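Long-range contacts in glycosyltransferase Gtf1 (Streptococcus gordonii, PDB 5E9T), which belongs to the GT-B clan of glycosyltransferases, carries an added extended beta-sheet domain and is assembled with the stabilizing protein Gtf2: residues 299-304 and 494-499; 208-213 and 230-235; 79-84 and 123-128. The protein carries 1 engineered substitution. All coordinates share one frame; numbering follows the deposited sequence.

Contact 1: 299-304 and 494-499; sequences QIATIP and TQLLKE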
loop_
_atom_site.group_PDB
_atom_site.type_symbol
_atom_site.label_atom_id
_atom_site.label_comp_id
_atom_site.label_asym_id
_atom_site.label_seq_id
_atom_site.Cartn_x
_atom_site.Cartn_y
_atom_site.Cartn_z
ATOM N N GLN A 299 -12.155 23.301 -23.395
ATOM C CA GLN A 299 -12.341 23.261 -24.836
ATOM C C GLN A 299 -13.051 21.974 -25.222
ATOM O O GLN A 299 -12.626 20.877 -24.851
ATOM C CB GLN A 299 -11.011 23.365 -25.579
ATOM C CG GLN A 299 -11.172 23.046 -27.064
ATOM C CD GLN A 299 -9.967 23.417 -27.904
ATOM O OE1 GLN A 299 -8.933 23.834 -27.383
ATOM N NE2 GLN A 299 -10.097 23.269 -29.219
ATOM N N ILE A 300 -14.148 22.115 -25.957
ATOM C CA ILE A 300 -14.891 20.985 -26.494
ATOM C C ILE A 300 -14.887 21.117 -28.008
ATOM O O ILE A 300 -15.230 22.176 -28.544
ATOM C CB ILE A 300 -16.325 20.930 -25.939
ATOM C CG1 ILE A 300 -16.303 21.048 -24.413
ATOM C CG2 ILE A 300 -17.007 19.637 -26.354
ATOM C CD1 ILE A 300 -17.670 20.999 -23.771
ATOM N N ALA A 301 -14.471 20.057 -28.692
ATOM C CA ALA A 301 -14.355 20.057 -30.140
ATOM C C ALA A 301 -15.309 19.032 -30.731
ATOM O O ALA A 301 -15.640 18.028 -30.092
ATOM C CB ALA A 301 -12.918 19.754 -30.582
ATOM N N THR A 302 -15.752 19.288 -31.958
ATOM C CA THR A 302 -16.720 18.426 -32.626
ATOM C C THR A 302 -16.034 17.708 -33.780
ATOM O O THR A 302 -15.605 18.345 -34.750
ATOM C CB THR A 302 -17.920 19.222 -33.130
ATOM O OG1 THR A 302 -18.334 20.159 -32.127
ATOM C CG2 THR A 302 -19.076 18.289 -33.439
ATOM N N ILE A 303 -15.928 16.389 -33.668
ATOM C CA ILE A 303 -15.508 15.543 -34.780
ATOM C C ILE A 303 -16.590 14.485 -34.962
ATOM O O ILE A 303 -17.077 13.926 -33.971
ATOM C CB ILE A 303 -14.128 14.913 -34.516
ATOM C CG1 ILE A 303 -13.005 15.927 -34.757
ATOM C CG2 ILE A 303 -13.923 13.657 -35.351
ATOM C CD1 ILE A 303 -12.743 16.851 -33.588
ATOM N N PRO A 304 -16.992 14.172 -36.187
ATOM C CA PRO A 304 -17.945 13.079 -36.394
ATOM C C PRO A 304 -17.245 11.738 -36.263
ATOM O O PRO A 304 -16.049 11.610 -36.529
ATOM C CB PRO A 304 -18.431 13.314 -37.828
ATOM C CG PRO A 304 -17.281 14.007 -38.453
ATOM C CD PRO A 304 -16.671 14.879 -37.434
ATOM N N THR A 494 -6.915 17.868 -38.531
ATOM C CA THR A 494 -5.641 18.569 -38.679
ATOM C C THR A 494 -5.641 19.868 -37.894
ATOM O O THR A 494 -4.631 20.252 -37.290
ATOM C CB THR A 494 -5.364 18.864 -40.153
ATOM O OG1 THR A 494 -5.658 17.706 -40.941
ATOM C CG2 THR A 494 -3.913 19.258 -40.342
ATOM N N GLN A 495 -6.777 20.555 -37.892
ATOM C CA GLN A 495 -6.874 21.833 -37.203
ATOM C C GLN A 495 -6.928 21.634 -35.694
ATOM O O GLN A 495 -6.262 22.350 -34.940
ATOM C CB GLN A 495 -8.104 22.589 -37.712
ATOM C CG GLN A 495 -8.772 23.529 -36.708
ATOM C CD GLN A 495 -7.969 24.803 -36.500
ATOM O OE1 GLN A 495 -6.968 25.031 -37.184
ATOM N NE2 GLN A 495 -8.455 25.687 -35.638
ATOM N N LEU A 496 -7.701 20.647 -35.234
ATOM C CA LEU A 496 -7.780 20.373 -33.801
ATOM C C LEU A 496 -6.406 20.073 -33.214
ATOM O O LEU A 496 -6.038 20.620 -32.164
ATOM C CB LEU A 496 -8.744 19.212 -33.522
ATOM C CG LEU A 496 -8.759 18.772 -32.055
ATOM C CD1 LEU A 496 -8.950 19.940 -31.070
ATOM C CD2 LEU A 496 -9.814 17.709 -31.796
ATOM N N LEU A 497 -5.630 19.211 -33.875
ATOM C CA LEU A 497 -4.311 18.891 -33.342
ATOM C C LEU A 497 -3.344 20.053 -33.487
ATOM O O LEU A 497 -2.388 20.158 -32.711
ATOM C CB LEU A 497 -3.746 17.637 -34.004
ATOM C CG LEU A 497 -4.663 16.435 -33.843
ATOM C CD1 LEU A 497 -4.271 15.318 -34.802
ATOM C CD2 LEU A 497 -4.684 15.964 -32.379
ATOM N N LYS A 498 -3.566 20.937 -34.461
ATOM C CA LYS A 498 -2.720 22.122 -34.563
ATOM C C LYS A 498 -3.052 23.124 -33.461
ATOM O O LYS A 498 -2.159 23.738 -32.870
ATOM C CB LYS A 498 -2.858 22.767 -35.944
ATOM C CG LYS A 498 -1.822 23.861 -36.163
ATOM C CD LYS A 498 -2.356 25.024 -36.985
ATOM C CE LYS A 498 -1.324 26.139 -37.096
ATOM N NZ LYS A 498 -0.542 26.082 -38.345
ATOM N N GLU A 499 -4.340 23.308 -33.180
ATOM C CA GLU A 499 -4.755 24.129 -32.044
ATOM C C GLU A 499 -4.165 23.620 -30.742
ATOM O O GLU A 499 -3.574 24.384 -29.968
ATOM C CB GLU A 499 -6.283 24.165 -31.921
ATOM C CG GLU A 499 -6.944 25.109 -32.866
ATOM C CD GLU A 499 -8.442 25.134 -32.721
ATOM O OE1 GLU A 499 -9.018 24.225 -32.072
ATOM O OE2 GLU A 499 -9.052 26.038 -33.336
#
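Strand 299-302 and helix 494-499 run nearly antiparallel, their axes inclined at 163° and 10.2 Å apart at the closest, with Ala301 facing Leu496. This is a helix laid on the outermost strand, within this chain, of the seven-stranded parallel sheet. As in other GT-B folds, the C-terminal helix (486-500) returns to pack on the N-terminal Rossmann-like sheet. Leu496 carries the apolar contact. Its CG stands anti to the backbone N (chi1 174°), and its two methyls divide the strand between them: CD2 lies 3.9 Å from Ala301 CB and 3.5 Å from Ile303 CD1, whereas CD1 sits 4.0 Å from Gln299 NE2, also touching Ala301 CB. Phe274 and Ile276 of the adjoining strand 274-277 extend this apolar floor under Leu496. The opposite side of strand 299-302 belongs to helix 280-293, whose Lys283 touches both Ile300 and Thr302, so the strand has a helix on each face. At the periphery the packing turns polar. Gln299, extended beyond CG, runs alongside Leu496 with the opposite heading, and its NE2 ends near Glu499 OE1, one helical turn on. The two flat groups are turned 63° apart. Gln299 NE2 donates a bent bond to Glu499 OE1 at 3.2 Å; the acceptor lies close to the amide plane, and OE1 is met on its anti side, with the donor tilted out of the carboxylate plane.

Contact 2: 208-213 and 230-235; sequences LQLQAD and EESQKA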
loop_
_atom_site.group_PDB
_atom_site.type_symbol
_atom_site.label_atom_id
_atom_site.label_comp_id
_atom_site.label_asym_id
_atom_site.label_seq_id
_atom_site.Cartn_x
_atom_site.Cartn_y
_atom_site.Cartn_z
ATOM N N LEU A 208 6.451 4.822 -22.433
ATOM C CA LEU A 208 6.147 5.506 -23.684
ATOM C C LEU A 208 6.951 6.793 -23.822
ATOM O O LEU A 208 7.232 7.226 -24.946
ATOM C CB LEU A 208 4.648 5.798 -23.775
ATOM C CG LEU A 208 3.796 4.689 -24.394
ATOM C CD1 LEU A 208 2.317 4.947 -24.157
ATOM C CD2 LEU A 208 4.089 4.576 -25.878
ATOM N N GLN A 209 7.330 7.402 -22.699
ATOM C CA GLN A 209 8.109 8.639 -22.662
ATOM C C GLN A 209 7.441 9.734 -23.498
ATOM O O GLN A 209 7.959 10.200 -24.513
ATOM C CB GLN A 209 9.548 8.389 -23.122
ATOM C CG GLN A 209 10.403 7.659 -22.103
ATOM C CD GLN A 209 11.884 7.770 -22.404
ATOM O OE1 GLN A 209 12.300 7.714 -23.563
ATOM N NE2 GLN A 209 12.688 7.942 -21.362
ATOM N N LEU A 210 6.263 10.134 -23.023
ATOM C CA LEU A 210 5.451 11.112 -23.734
ATOM C C LEU A 210 6.148 12.466 -23.772
ATOM O O LEU A 210 6.637 12.956 -22.750
ATOM C CB LEU A 210 4.085 11.244 -23.065
ATOM C CG LEU A 210 3.258 9.959 -22.988
ATOM C CD1 LEU A 210 2.056 10.125 -22.066
ATOM C CD2 LEU A 210 2.815 9.546 -24.375
ATOM N N GLN A 211 6.200 13.069 -24.958
ATOM C CA GLN A 211 6.768 14.398 -25.103
ATOM C C GLN A 211 5.666 15.450 -25.003
ATOM O O GLN A 211 4.476 15.135 -24.912
ATOM C CB GLN A 211 7.537 14.510 -26.419
ATOM C CG GLN A 211 8.757 13.602 -26.505
ATOM C CD GLN A 211 9.863 14.002 -25.543
ATOM O OE1 GLN A 211 9.823 15.073 -24.936
ATOM N NE2 GLN A 211 10.861 13.136 -25.400
ATOM N N ALA A 212 6.066 16.722 -25.051
ATOM C CA ALA A 212 5.132 17.802 -24.744
ATOM C C ALA A 212 4.028 17.909 -25.787
ATOM O O ALA A 212 2.877 18.207 -25.448
ATOM C CB ALA A 212 5.885 19.126 -24.621
ATOM N N ASP A 213 4.355 17.687 -27.059
ATOM C CA ASP A 213 3.382 17.796 -28.137
ATOM C C ASP A 213 2.771 16.455 -28.541
ATOM O O ASP A 213 2.056 16.394 -29.546
ATOM C CB ASP A 213 4.001 18.493 -29.351
ATOM C CG ASP A 213 5.234 17.792 -29.864
ATOM O OD1 ASP A 213 6.088 17.406 -29.039
ATOM O OD2 ASP A 213 5.350 17.639 -31.097
ATOM N N GLU A 230 -2.701 11.310 -14.610
ATOM C CA GLU A 230 -1.459 11.689 -13.945
ATOM C C GLU A 230 -0.292 11.719 -14.926
ATOM O O GLU A 230 0.539 12.636 -14.889
ATOM C CB GLU A 230 -1.172 10.727 -12.789
ATOM C CG GLU A 230 -1.121 11.397 -11.422
ATOM C CD GLU A 230 -1.608 10.494 -10.297
ATOM O OE1 GLU A 230 -0.784 10.110 -9.437
ATOM O OE2 GLU A 230 -2.813 10.160 -10.275
ATOM N N GLU A 231 -0.220 10.739 -15.822
ATOM C CA GLU A 231 0.936 10.603 -16.697
ATOM C C GLU A 231 0.826 11.388 -17.997
ATOM O O GLU A 231 1.841 11.554 -18.680
ATOM C CB GLU A 231 1.177 9.126 -17.015
ATOM C CG GLU A 231 1.588 8.302 -15.807
ATOM C CD GLU A 231 2.851 8.826 -15.157
ATOM O OE1 GLU A 231 2.929 8.814 -13.910
ATOM O OE2 GLU A 231 3.764 9.256 -15.895
ATOM N N SER A 232 -0.354 11.882 -18.361
ATOM C CA SER A 232 -0.496 12.633 -19.603
ATOM C C SER A 232 -0.312 14.134 -19.422
ATOM O O SER A 232 -0.383 14.871 -20.411
ATOM C CB SER A 232 -1.861 12.365 -20.242
ATOM O OG SER A 232 -1.905 11.079 -20.837
ATOM N N GLN A 233 -0.073 14.604 -18.195
ATOM C CA GLN A 233 0.020 16.043 -17.964
ATOM C C GLN A 233 1.212 16.651 -18.694
ATOM O O GLN A 233 1.128 17.776 -19.202
ATOM C CB GLN A 233 0.100 16.331 -16.466
ATOM C CG GLN A 233 -1.147 15.927 -15.694
ATOM C CD GLN A 233 -2.378 16.713 -16.110
ATOM O OE1 GLN A 233 -3.480 16.166 -16.181
ATOM N NE2 GLN A 233 -2.200 18.002 -16.379
ATOM N N LYS A 234 2.328 15.923 -18.769
ATOM C CA LYS A 234 3.490 16.413 -19.503
ATOM C C LYS A 234 3.249 16.465 -21.005
ATOM O O LYS A 234 4.100 16.981 -21.736
ATOM C CB LYS A 234 4.715 15.548 -19.202
ATOM C CG LYS A 234 4.683 14.170 -19.841
ATOM C CD LYS A 234 5.746 13.266 -19.235
ATOM C CE LYS A 234 5.559 13.150 -17.729
ATOM N NZ LYS A 234 4.125 12.953 -17.373
ATOM N N ALA A 235 2.123 15.942 -21.472
ATOM C CA ALA A 235 1.705 15.978 -22.864
ATOM C C ALA A 235 0.322 16.622 -22.937
ATOM O O ALA A 235 -0.183 17.174 -21.955
ATOM C CB ALA A 235 1.713 14.573 -23.471
#
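Leu210 meets Glu231 at a flat peptide group, not a ring: its CD1 lies 3.7 Å from Glu231 O, on one side of that carbonyl plane. Lys234 NZ comes from the opposite side and donates a 3.0 Å hydrogen bond to Glu231 O from 50° above the plane. In Lys234, chi1 (73°) sets CG between the backbone N and carbonyl carbon; bends at chi3 and chi4 then turn CE and NZ back toward Glu231 O. On the way its CD passes 3.6 Å from Leu210 O, so the aliphatic part of the lysine lies against the loop while its ammonium bonds to Glu231 O. No hydrogen bond joins the two segments; van der Waals contact carries the join, as Leu210 CB and Ala235 CB, 4.1 Å apart, illustrate. It is supplemented by a CA-H...O contact from Ala212 CA to Lys234 O, 3.3 Å long and nearly straight (169° at the hydrogen). A type I turn, Ser232 to Ala235, presents Lys234 and Ala235 to the loop and is closed by Ala235 N bonding to Ser232 O at 2.9 Å. Phe69 of the Gtf2 chain packs on nearby Glu230 and Gln233. Leu210 also touches Val216 and Tyr4, and the contact brings the loop between helix 197-208 and strand 215-218 against helix 225-232 and its following turn, where the beta-alpha-beta crossover leads into strand 236-241.

Contact 3: 79-84 and 123-128; sequences VTLDQV and DFVEHV. Engineered in segment 123-128: Phe124 (natural residue Ser).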
loop_
_atom_site.group_PDB
_atom_site.type_symbol
_atom_site.label_atom_id
_atom_site.label_comp_id
_atom_site.label_asym_id
_atom_site.label_seq_id
_atom_site.Cartn_x
_atom_site.Cartn_y
_atom_site.Cartn_z
ATOM N N VAL A 79 1.855 -19.998 -36.591
ATOM C CA VAL A 79 2.390 -21.273 -36.126
ATOM C C VAL A 79 1.428 -22.385 -36.518
ATOM O O VAL A 79 0.204 -22.243 -36.404
ATOM C CB VAL A 79 2.634 -21.241 -34.608
ATOM C CG1 VAL A 79 3.104 -22.599 -34.109
ATOM C CG2 VAL A 79 3.650 -20.163 -34.257
ATOM N N THR A 80 1.976 -23.505 -36.986
ATOM C CA THR A 80 1.174 -24.551 -37.601
ATOM C C THR A 80 1.210 -25.826 -36.773
ATOM O O THR A 80 2.109 -26.045 -35.957
ATOM C CB THR A 80 1.648 -24.871 -39.024
ATOM O OG1 THR A 80 2.886 -25.587 -38.965
ATOM C CG2 THR A 80 1.845 -23.598 -39.821
ATOM N N LEU A 81 0.189 -26.659 -36.999
ATOM C CA LEU A 81 0.097 -27.957 -36.341
ATOM C C LEU A 81 1.402 -28.732 -36.443
ATOM O O LEU A 81 1.852 -29.340 -35.464
ATOM C CB LEU A 81 -1.037 -28.766 -36.968
ATOM C CG LEU A 81 -2.457 -28.357 -36.611
ATOM C CD1 LEU A 81 -3.425 -28.745 -37.716
ATOM C CD2 LEU A 81 -2.783 -29.071 -35.337
ATOM N N ASP A 82 2.016 -28.727 -37.629
ATOM C CA ASP A 82 3.278 -29.429 -37.824
ATOM C C ASP A 82 4.356 -28.891 -36.891
ATOM O O ASP A 82 5.044 -29.659 -36.211
ATOM C CB ASP A 82 3.720 -29.311 -39.282
ATOM C CG ASP A 82 3.111 -30.385 -40.168
ATOM O OD1 ASP A 82 2.140 -31.041 -39.733
ATOM O OD2 ASP A 82 3.605 -30.571 -41.302
ATOM N N GLN A 83 4.511 -27.566 -36.843
ATOM C CA GLN A 83 5.552 -26.975 -36.007
ATOM C C GLN A 83 5.291 -27.238 -34.530
ATOM O O GLN A 83 6.231 -27.464 -33.759
ATOM C CB GLN A 83 5.656 -25.477 -36.283
ATOM C CG GLN A 83 5.624 -25.132 -37.759
ATOM C CD GLN A 83 5.895 -23.670 -38.030
ATOM O OE1 GLN A 83 7.038 -23.218 -37.986
ATOM N NE2 GLN A 83 4.840 -22.916 -38.304
ATOM N N VAL A 84 4.022 -27.214 -34.115
ATOM C CA VAL A 84 3.694 -27.530 -32.729
ATOM C C VAL A 84 4.090 -28.964 -32.410
ATOM O O VAL A 84 4.738 -29.239 -31.394
ATOM C CB VAL A 84 2.200 -27.285 -32.457
ATOM C CG1 VAL A 84 1.862 -27.659 -31.022
ATOM C CG2 VAL A 84 1.839 -25.837 -32.743
ATOM N N ASP A 123 -4.312 -25.018 -40.982
ATOM C CA ASP A 123 -3.485 -25.689 -39.981
ATOM C C ASP A 123 -2.858 -24.749 -38.945
ATOM O O ASP A 123 -2.004 -25.194 -38.171
ATOM C CB ASP A 123 -2.403 -26.544 -40.653
ATOM C CG ASP A 123 -1.742 -25.857 -41.820
ATOM O OD1 ASP A 123 -1.970 -24.681 -42.031
ATOM O OD2 ASP A 123 -0.989 -26.501 -42.532
ATOM N N PHE A 124 -3.206 -23.462 -38.941
ATOM C CA PHE A 124 -2.625 -22.525 -37.981
ATOM C C PHE A 124 -3.178 -22.743 -36.571
ATOM O O PHE A 124 -4.368 -23.009 -36.392
ATOM C CB PHE A 124 -2.884 -21.087 -38.425
ATOM C CG PHE A 124 -2.336 -20.765 -39.787
ATOM C CD1 PHE A 124 -0.969 -20.684 -39.996
ATOM C CD2 PHE A 124 -3.189 -20.538 -40.856
ATOM C CE1 PHE A 124 -0.462 -20.385 -41.246
ATOM C CE2 PHE A 124 -2.686 -20.240 -42.108
ATOM C CZ PHE A 124 -1.321 -20.163 -42.304
ATOM N N VAL A 125 -2.308 -22.599 -35.566
ATOM C CA VAL A 125 -2.618 -22.938 -34.173
ATOM C C VAL A 125 -2.457 -21.701 -33.299
ATOM O O VAL A 125 -1.350 -21.157 -33.185
ATOM C CB VAL A 125 -1.714 -24.063 -33.646
ATOM C CG1 VAL A 125 -2.296 -24.660 -32.369
ATOM C CG2 VAL A 125 -1.509 -25.121 -34.703
ATOM N N GLU A 126 -3.550 -21.271 -32.662
ATOM C CA GLU A 126 -3.468 -20.157 -31.720
ATOM C C GLU A 126 -3.025 -20.592 -30.324
ATOM O O GLU A 126 -2.211 -19.907 -29.698
ATOM C CB GLU A 126 -4.805 -19.417 -31.663
ATOM C CG GLU A 126 -4.961 -18.372 -32.764
ATOM C CD GLU A 126 -6.314 -17.688 -32.752
ATOM O OE1 GLU A 126 -7.248 -18.218 -32.114
ATOM O OE2 GLU A 126 -6.442 -16.616 -33.382
ATOM N N HIS A 127 -3.544 -21.709 -29.811
ATOM C CA HIS A 127 -3.215 -22.158 -28.461
ATOM C C HIS A 127 -2.920 -23.651 -28.454
ATOM O O HIS A 127 -3.413 -24.404 -29.299
ATOM C CB HIS A 127 -4.341 -21.914 -27.451
ATOM C CG HIS A 127 -5.216 -20.748 -27.778
ATOM N ND1 HIS A 127 -6.553 -20.892 -28.078
ATOM C CD2 HIS A 127 -4.950 -19.425 -27.847
ATOM C CE1 HIS A 127 -7.070 -19.705 -28.318
ATOM N NE2 HIS A 127 -6.119 -18.799 -28.182
ATOM N N VAL A 128 -2.114 -24.072 -27.480
ATOM C CA VAL A 128 -1.881 -25.484 -27.195
ATOM C C VAL A 128 -1.942 -25.691 -25.690
ATOM O O VAL A 128 -1.241 -25.010 -24.935
ATOM C CB VAL A 128 -0.527 -25.978 -27.737
ATOM C CG1 VAL A 128 -0.385 -27.470 -27.467
ATOM C CG2 VAL A 128 -0.411 -25.705 -29.217
#
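Val125 pushes its CG2 methyl into the hollow at the start of helix 81-86, where the backbone around Thr80 and Leu81 and the side chains of Leu81 and Val84 receive it. Leu81 CG lies 3.9 Å from Val125 CG2, the two side chains crossing at about a right angle. Val84 arrives tip to tip instead, its CG2 also 3.9 Å from Val125 CG2. The other Val84 methyl, CG1, anti to the backbone N (chi1 178°), points at Val128 CG2 at 3.5 Å, so one helical valine bridges two bumps of the facing segment. On the other flank Leu81 CD1 rests 3.8 Å from Asp123 CB, although Asp123 is poorly ordered. The fit is fixed by two backbone hydrogen bonds, Val125 N to Val79 O (2.7 Å, 157° at the hydrogen) and Leu81 N to Asp123 O (2.9 Å, 151°). They bracket Thr80 and Phe124, whose CA atoms are 4.3 Å apart, in the pattern of an antiparallel non-hydrogen-bonded pair. The engineered Phe124 (serine in nature) brings CD1 to 4.1 Å from Thr80 CG2, with Val79 O near its ring edge. Leu81 also reaches Cys115, Leu117, Val102 and Tyr104 of neighbouring strands. Beyond Val125 the chain changes direction at Glu126, which with His127 forms a classic beta bulge opposite Tyr116. Thr80 is the N-cap, its OG1 weakly accepting from Gln83 N: a capped helix tied by a single beta bridge to the GtfA extended beta-sheet domain.

How the contacts relate
Contacts 1 and 2 both lie around the same seven-stranded parallel sheet, with centres 19 Å apart and nearest atoms about 7 Å apart. Contact 1 lies at its 299-302 edge; contact 2 joins the ends of connections around strands 215-218 and 236-241, further in. Contact 3 is remote, where helix 81-86 meets the extended beta-sheet domain: its centre is 46 Å from that of contact 1, on the opposite side of the chain's centre, and 40 Å from that of contact 2. Along the chain they follow one another as 3, 2, 1 without overlap. A magnesium ion lies about 9 Å from the side chain of Glu231 in contact 2, and that contact also borders Gtf2.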